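Local coordinates for AT-rich DNA-binding protein (Thermus thermophilus, PDB 2DT5), which represses transcription as a homodimeric, NAD(H)-binding Rex-family regulator, sensing the cellular NADH/NAD(+) balance and joining a winged-helix DNA-binding domain to a Rossmann domain, at the interface of chains A and B. Numbering follows the deposited sequence. Chains: chain A/B, AT-rich DNA-binding protein.

Contact 1: the interface of chains A and B. Residues chain A 3, 5, 8, 169, 185; chain B 192, 195-196.
B:Arg195 forms a salt bridge with A:Glu185 in this patch of the Rex homodimer, where helix 192-201 of one subunit lies between the N-terminal segment and the Rossmann-domain strands of the other. The bond runs from the guanidinium NE of B:Arg195 to the carboxylate OE1 of A:Glu185 over 2.7 Å and is nearly straight, 168° at the hydrogen. It is lopsided in geometry: the oxygen sits at the edge of the guanidinium, almost in its plane, whereas the nitrogen approaches the carboxylate from above its plane. The two side chains cross at about a right angle. The bend of the arginine at chi3 (-65°) turns NE toward the acid, and a bend at chi2 of A:Glu185 brings its carboxylate around to meet it.

A second acid offers a different kind of contact. A:Glu5 lays its carboxylate over one face of the B:Arg195 guanidinium, the planes 14° apart, with A:Glu5 OE1 3.8 Å above the centre; it is a stack that may add electrostatic attraction, though this glutamate is poorly ordered. The opposite face rests on B:Gly192 CA of the arginine's own helix, toward the rim.

Apolar contacts follow the aliphatic stem. A:Glu5 CG packs 3.7 Å from B:Arg195 CD, A:Val3 CG1 approaches the same methylene, and A:Ile8 CG2 touches CG. Further along the helix, B:Leu196 and A:Glu185 slide past each other in opposite directions, CG to CG at 3.8 Å. The CD1 methyl of B:Leu196 lies against the backbone of strand 167-170, 3.8 Å from A:Leu169 CA, while A:Leu169 CD1 reaches B:Gly192 CA at 3.8 Å.

Contact 2: the interface of chains A and B. Residues chain A 8, 12, 74-77, 105; chain B 194-195, 197-198.
B:Thr194 faces A:Leu75, A:Ile12, A:Leu77 and A:Phe105 in the Rex homodimer, one turn of helix 192-201 meeting both the N-terminal winged-helix region and the Rossmann domain of the partner subunit. Its path can be traced outward from B:Thr194 CB, which lies 4.2 Å from A:Ile12 CD1. From there the side chain forks into a greasy and a polar branch. The methyl B:Thr194 CG2, anti to the backbone N, packs against A:Leu75 CD2 at 3.7 Å, and it also meets A:Ile12 CD1, the isoleucine and threonine reaching toward each other tip to tip. The hydroxyl OG1 turns instead to A:Leu77 CD2 and to the CE1 and CZ atoms of the A:Phe105 ring; these are van der Waals contacts, and both residues cross the threonine at about a right angle.

The carbonyl oxygen of B:Thr194 has a further task. B:Thr194 O accepts a hydrogen bond from B:Ser197 OG at 2.9 Å, the donor tilted from the carbonyl plane, within the same helix. B:Ser197 OG also donates across the interface to A:Leu75 O, at the end of helix 64-75, over 2.8 Å, and this approach runs nearly along the C=O axis, at 162°. The serine torsion (chi1 49°) places OG between the backbone N and the carbonyl carbon, within reach of both acceptors. With one hydroxyl hydrogen to give, OG presumably shares or switches it between them.

Beyond the serine, B:Phe198 presents one ring face to A:Ile8, whose CD1 methyl forms a CH-pi contact 3.9 Å from the centroid, displaced toward the rim beside CG. The same ring brings B:Phe198 CD1 to 3.5 Å from A:Ile74 O, a backbone carbonyl oxygen.

Contact 1: the interface of chains A and B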
ATOM      1  N   VAL A   3      -7.484   8.165  -9.800  1.00 59.77           N
ATOM      2  CA  VAL A   3      -8.008   7.365  -8.687  1.00 55.60           C
ATOM      3  C   VAL A   3      -7.777   8.013  -7.320  1.00 48.58           C
ATOM      4  O   VAL A   3      -6.652   8.083  -6.836  1.00 47.86           O
ATOM      5  CB  VAL A   3      -7.385   5.934  -8.678  1.00 51.88           C
ATOM      6  CG1 VAL A   3      -7.938   5.111  -7.509  1.00 51.12           C
ATOM      7  CG2 VAL A   3      -7.684   5.235  -9.996  1.00 55.20           C
ATOM      8  N   GLU A   5      -7.019   7.803  -4.222  1.00 44.52           N
ATOM      9  CA  GLU A   5      -6.512   6.775  -3.317  1.00 45.45           C
ATOM     10  C   GLU A   5      -6.836   6.919  -1.840  1.00 42.91           C
ATOM     11  O   GLU A   5      -7.196   5.937  -1.185  1.00 31.86           O
ATOM     12  CB  GLU A   5      -5.002   6.625  -3.488  1.00 49.73           C
ATOM     13  CG  GLU A   5      -4.381   5.557  -2.590  1.00 62.30           C
ATOM     14  CD  GLU A   5      -2.936   5.255  -2.965  1.00 71.28           C
ATOM     15  OE1 GLU A   5      -2.249   4.544  -2.197  1.00 69.30           O
ATOM     16  OE2 GLU A   5      -2.487   5.726  -4.035  1.00 76.10           O
ATOM     17  N   ILE A   8     -10.693   6.532  -1.348  1.00 36.84           N
ATOM     18  CA  ILE A   8     -11.081   5.134  -1.430  1.00 33.71           C
ATOM     19  C   ILE A   8     -10.741   4.431  -0.128  1.00 37.63           C
ATOM     20  O   ILE A   8     -11.577   3.707   0.418  1.00 32.85           O
ATOM     21  CB  ILE A   8     -10.338   4.423  -2.568  1.00 36.00           C
ATOM     22  CG1 ILE A   8     -10.748   5.023  -3.911  1.00 34.59           C
ATOM     23  CG2 ILE A   8     -10.635   2.919  -2.539  1.00 35.93           C
ATOM     24  CD1 ILE A   8     -12.140   4.694  -4.324  1.00 40.47           C
ATOM     25  N   LEU A 169      -2.390  -5.061 -11.048  1.00 24.37           N
ATOM     26  CA  LEU A 169      -1.796  -4.699  -9.770  1.00 24.89           C
ATOM     27  C   LEU A 169      -0.311  -4.954  -9.984  1.00 27.86           C
ATOM     28  O   LEU A 169       0.150  -6.096  -9.878  1.00 23.37           O
ATOM     29  CB  LEU A 169      -2.340  -5.542  -8.613  1.00 25.27           C
ATOM     30  CG  LEU A 169      -1.881  -5.097  -7.227  1.00 25.56           C
ATOM     31  CD1 LEU A 169      -2.463  -3.735  -6.899  1.00 24.91           C
ATOM     32  CD2 LEU A 169      -2.280  -6.129  -6.183  1.00 18.71           C
ATOM     33  N   GLU A 185      -2.392  -0.222 -10.878  1.00 25.16           N
ATOM     34  CA  GLU A 185      -2.072   0.320  -9.548  1.00 26.08           C
ATOM     35  C   GLU A 185      -0.694  -0.218  -9.198  1.00 25.99           C
ATOM     36  O   GLU A 185      -0.476  -1.425  -9.265  1.00 29.50           O
ATOM     37  CB  GLU A 185      -3.060  -0.158  -8.464  1.00 25.67           C
ATOM     38  CG  GLU A 185      -4.410   0.486  -8.515  1.00 35.15           C
ATOM     39  CD  GLU A 185      -4.348   1.965  -8.196  1.00 36.43           C
ATOM     40  OE1 GLU A 185      -3.701   2.314  -7.181  1.00 32.36           O
ATOM     41  OE2 GLU A 185      -4.953   2.763  -8.945  1.00 31.84           O
TER
ATOM     42  N   GLY B 192      -4.514  -2.549  -3.143  1.00 35.24           N
ATOM     43  CA  GLY B 192      -4.744  -2.010  -4.469  1.00 26.58           C
ATOM     44  C   GLY B 192      -5.859  -2.644  -5.271  1.00 27.51           C
ATOM     45  O   GLY B 192      -6.394  -2.003  -6.175  1.00 29.98           O
ATOM     46  N   ARG B 195      -8.836  -0.605  -5.451  1.00 29.91           N
ATOM     47  CA  ARG B 195      -8.660   0.583  -6.271  1.00 32.62           C
ATOM     48  C   ARG B 195      -8.816   0.170  -7.749  1.00 28.74           C
ATOM     49  O   ARG B 195      -9.329   0.942  -8.553  1.00 31.69           O
ATOM     50  CB  ARG B 195      -7.297   1.245  -6.023  1.00 33.59           C
ATOM     51  CG  ARG B 195      -7.226   1.987  -4.683  1.00 39.39           C
ATOM     52  CD  ARG B 195      -6.058   2.974  -4.637  1.00 45.59           C
ATOM     53  NE  ARG B 195      -4.767   2.289  -4.705  1.00 49.58           N
ATOM     54  CZ  ARG B 195      -4.223   1.609  -3.699  1.00 52.10           C
ATOM     55  NH1 ARG B 195      -4.848   1.519  -2.527  1.00 45.30           N
ATOM     56  NH2 ARG B 195      -3.058   1.000  -3.871  1.00 49.83           N
ATOM     57  N   LEU B 196      -8.395  -1.043  -8.109  1.00 24.58           N
ATOM     58  CA  LEU B 196      -8.546  -1.490  -9.506  1.00 29.01           C
ATOM     59  C   LEU B 196     -10.002  -1.807  -9.852  1.00 27.23           C
ATOM     60  O   LEU B 196     -10.474  -1.472 -10.948  1.00 30.04           O
ATOM     61  CB  LEU B 196      -7.699  -2.731  -9.805  1.00 25.09           C
ATOM     62  CG  LEU B 196      -6.197  -2.561 -10.018  1.00 30.76           C
ATOM     63  CD1 LEU B 196      -5.523  -3.953 -10.039  1.00 25.04           C
ATOM     64  CD2 LEU B 196      -5.948  -1.823 -11.337  1.00 24.68           C
TER

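Contact 2: the interface of chains A and B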
ATOM      1  N   ILE A   8     -10.693   6.532  -1.348  1.00 36.84           N
ATOM      2  CA  ILE A   8     -11.081   5.134  -1.430  1.00 33.71           C
ATOM      3  C   ILE A   8     -10.741   4.431  -0.128  1.00 37.63           C
ATOM      4  O   ILE A   8     -11.577   3.707   0.418  1.00 32.85           O
ATOM      5  CB  ILE A   8     -10.338   4.423  -2.568  1.00 36.00           C
ATOM      6  CG1 ILE A   8     -10.748   5.023  -3.911  1.00 34.59           C
ATOM      7  CG2 ILE A   8     -10.635   2.919  -2.539  1.00 35.93           C
ATOM      8  CD1 ILE A   8     -12.140   4.694  -4.324  1.00 40.47           C
ATOM      9  N   ILE A  12     -13.492   2.470   2.262  1.00 30.28           N
ATOM     10  CA  ILE A  12     -13.368   1.101   2.732  1.00 34.06           C
ATOM     11  C   ILE A  12     -13.506   1.109   4.241  1.00 34.39           C
ATOM     12  O   ILE A  12     -14.125   0.214   4.812  1.00 32.50           O
ATOM     13  CB  ILE A  12     -12.015   0.514   2.327  1.00 34.31           C
ATOM     14  CG1 ILE A  12     -11.924   0.489   0.803  1.00 30.59           C
ATOM     15  CG2 ILE A  12     -11.858  -0.895   2.882  1.00 38.21           C
ATOM     16  CD1 ILE A  12     -10.537   0.256   0.299  1.00 32.38           C
ATOM     17  N   ILE A  74     -20.127   0.773  -5.673  1.00 31.91           N
ATOM     18  CA  ILE A  74     -19.181   1.642  -6.350  1.00 34.77           C
ATOM     19  C   ILE A  74     -17.774   1.062  -6.308  1.00 35.05           C
ATOM     20  O   ILE A  74     -17.000   1.260  -7.238  1.00 34.15           O
ATOM     21  CB  ILE A  74     -19.135   3.078  -5.750  1.00 45.09           C
ATOM     22  CG1 ILE A  74     -18.125   3.144  -4.624  1.00 43.47           C
ATOM     23  CG2 ILE A  74     -20.503   3.501  -5.225  1.00 44.97           C
ATOM     24  CD1 ILE A  74     -17.944   4.535  -4.099  1.00 59.86           C
ATOM     25  N   LEU A  75     -17.454   0.353  -5.224  1.00 31.02           N
ATOM     26  CA  LEU A  75     -16.149  -0.252  -5.044  1.00 31.64           C
ATOM     27  C   LEU A  75     -15.992  -1.559  -5.798  1.00 27.80           C
ATOM     28  O   LEU A  75     -14.893  -2.112  -5.879  1.00 31.72           O
ATOM     29  CB  LEU A  75     -15.878  -0.491  -3.550  1.00 29.78           C
ATOM     30  CG  LEU A  75     -15.578   0.770  -2.735  1.00 25.61           C
ATOM     31  CD1 LEU A  75     -15.455   0.432  -1.270  1.00 33.47           C
ATOM     32  CD2 LEU A  75     -14.284   1.390  -3.227  1.00 30.69           C
ATOM     33  N   GLY A  76     -17.093  -2.048  -6.344  1.00 24.68           N
ATOM     34  CA  GLY A  76     -17.068  -3.296  -7.074  1.00 22.90           C
ATOM     35  C   GLY A  76     -16.937  -4.524  -6.188  1.00 30.61           C
ATOM     36  O   GLY A  76     -16.698  -5.629  -6.682  1.00 32.98           O
ATOM     37  N   LEU A  77     -17.121  -4.352  -4.880  1.00 30.36           N
ATOM     38  CA  LEU A  77     -16.980  -5.471  -3.956  1.00 28.65           C
ATOM     39  C   LEU A  77     -18.124  -6.471  -3.961  1.00 32.43           C
ATOM     40  O   LEU A  77     -18.019  -7.542  -3.366  1.00 39.74           O
ATOM     41  CB  LEU A  77     -16.747  -4.946  -2.536  1.00 29.23           C
ATOM     42  CG  LEU A  77     -15.414  -4.210  -2.345  1.00 34.01           C
ATOM     43  CD1 LEU A  77     -15.315  -3.637  -0.938  1.00 32.36           C
ATOM     44  CD2 LEU A  77     -14.265  -5.169  -2.590  1.00 32.54           C
ATOM     45  N   PHE A 105     -12.370 -11.291  -4.689  1.00 27.77           N
ATOM     46  CA  PHE A 105     -11.259 -11.511  -5.627  1.00 28.39           C
ATOM     47  C   PHE A 105     -10.799 -12.959  -5.643  1.00 27.41           C
ATOM     48  O   PHE A 105     -10.227 -13.449  -4.683  1.00 29.69           O
ATOM     49  CB  PHE A 105     -10.110 -10.570  -5.278  1.00 29.40           C
ATOM     50  CG  PHE A 105     -10.533  -9.125  -5.192  1.00 28.82           C
ATOM     51  CD1 PHE A 105     -10.793  -8.533  -3.959  1.00 27.91           C
ATOM     52  CD2 PHE A 105     -10.709  -8.374  -6.351  1.00 24.13           C
ATOM     53  CE1 PHE A 105     -11.221  -7.210  -3.885  1.00 29.80           C
ATOM     54  CE2 PHE A 105     -11.133  -7.058  -6.301  1.00 27.04           C
ATOM     55  CZ  PHE A 105     -11.393  -6.464  -5.062  1.00 33.14           C
TER
ATOM     56  N   THR B 194      -8.961  -3.182  -4.654  1.00 24.47           N
ATOM     57  CA  THR B 194     -10.205  -2.437  -4.602  1.00 26.91           C
ATOM     58  C   THR B 194     -10.048  -1.157  -5.400  1.00 29.85           C
ATOM     59  O   THR B 194     -11.011  -0.671  -5.989  1.00 30.16           O
ATOM     60  CB  THR B 194     -10.610  -2.170  -3.124  1.00 32.66           C
ATOM     61  OG1 THR B 194     -10.679  -3.428  -2.443  1.00 34.52           O
ATOM     62  CG2 THR B 194     -11.990  -1.513  -3.035  1.00 29.45           C
ATOM     63  N   ARG B 195      -8.836  -0.605  -5.451  1.00 29.91           N
ATOM     64  CA  ARG B 195      -8.660   0.583  -6.271  1.00 32.62           C
ATOM     65  C   ARG B 195      -8.816   0.170  -7.749  1.00 28.74           C
ATOM     66  O   ARG B 195      -9.329   0.942  -8.553  1.00 31.69           O
ATOM     67  CB  ARG B 195      -7.297   1.245  -6.023  1.00 33.59           C
ATOM     68  CG  ARG B 195      -7.226   1.987  -4.683  1.00 39.39           C
ATOM     69  CD  ARG B 195      -6.058   2.974  -4.637  1.00 45.59           C
ATOM     70  NE  ARG B 195      -4.767   2.289  -4.705  1.00 49.58           N
ATOM     71  CZ  ARG B 195      -4.223   1.609  -3.699  1.00 52.10           C
ATOM     72  NH1 ARG B 195      -4.848   1.519  -2.527  1.00 45.30           N
ATOM     73  NH2 ARG B 195      -3.058   1.000  -3.871  1.00 49.83           N
ATOM     74  N   SER B 197     -10.712  -2.476  -8.948  1.00 29.38           N
ATOM     75  CA  SER B 197     -12.111  -2.779  -9.236  1.00 28.33           C
ATOM     76  C   SER B 197     -12.831  -1.444  -9.417  1.00 30.94           C
ATOM     77  O   SER B 197     -13.606  -1.274 -10.356  1.00 29.76           O
ATOM     78  CB  SER B 197     -12.744  -3.603  -8.111  1.00 26.52           C
ATOM     79  OG  SER B 197     -12.482  -3.031  -6.846  1.00 34.41           O
ATOM     80  N   PHE B 198     -12.547  -0.488  -8.538  1.00 29.85           N
ATOM     81  CA  PHE B 198     -13.174   0.825  -8.644  1.00 32.52           C
ATOM     82  C   PHE B 198     -12.848   1.440 -10.004  1.00 33.51           C
ATOM     83  O   PHE B 198     -13.735   1.920 -10.708  1.00 31.37           O
ATOM     84  CB  PHE B 198     -12.681   1.770  -7.540  1.00 30.34           C
ATOM     85  CG  PHE B 198     -13.122   3.193  -7.729  1.00 34.74           C
ATOM     86  CD1 PHE B 198     -14.398   3.595  -7.361  1.00 34.20           C
ATOM     87  CD2 PHE B 198     -12.291   4.114  -8.360  1.00 32.10           C
ATOM     88  CE1 PHE B 198     -14.843   4.886  -7.621  1.00 38.36           C
ATOM     89  CE2 PHE B 198     -12.732   5.410  -8.627  1.00 33.82           C
ATOM     90  CZ  PHE B 198     -14.009   5.797  -8.259  1.00 34.43           C
TER

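Contact 1 and contact 2 lie side by side, the centres of their C-alpha atoms about 8 Å apart, and share A:Ile8 and B:Arg195. Both draw on helix 192-201 of chain B and helix 5-23 of chain A. Contact 1 extends toward strands 167-170 and 183-186, contact 2 toward helix 64-75 and strand 105-112, which makes the inserted helix a common surface between the partner's DNA-binding and nucleotide-binding parts. Two-fold symmetry repeats the pair with the chains exchanged. Such an arrangement could plausibly couple cofactor state to the relative placement of the DNA-binding domains.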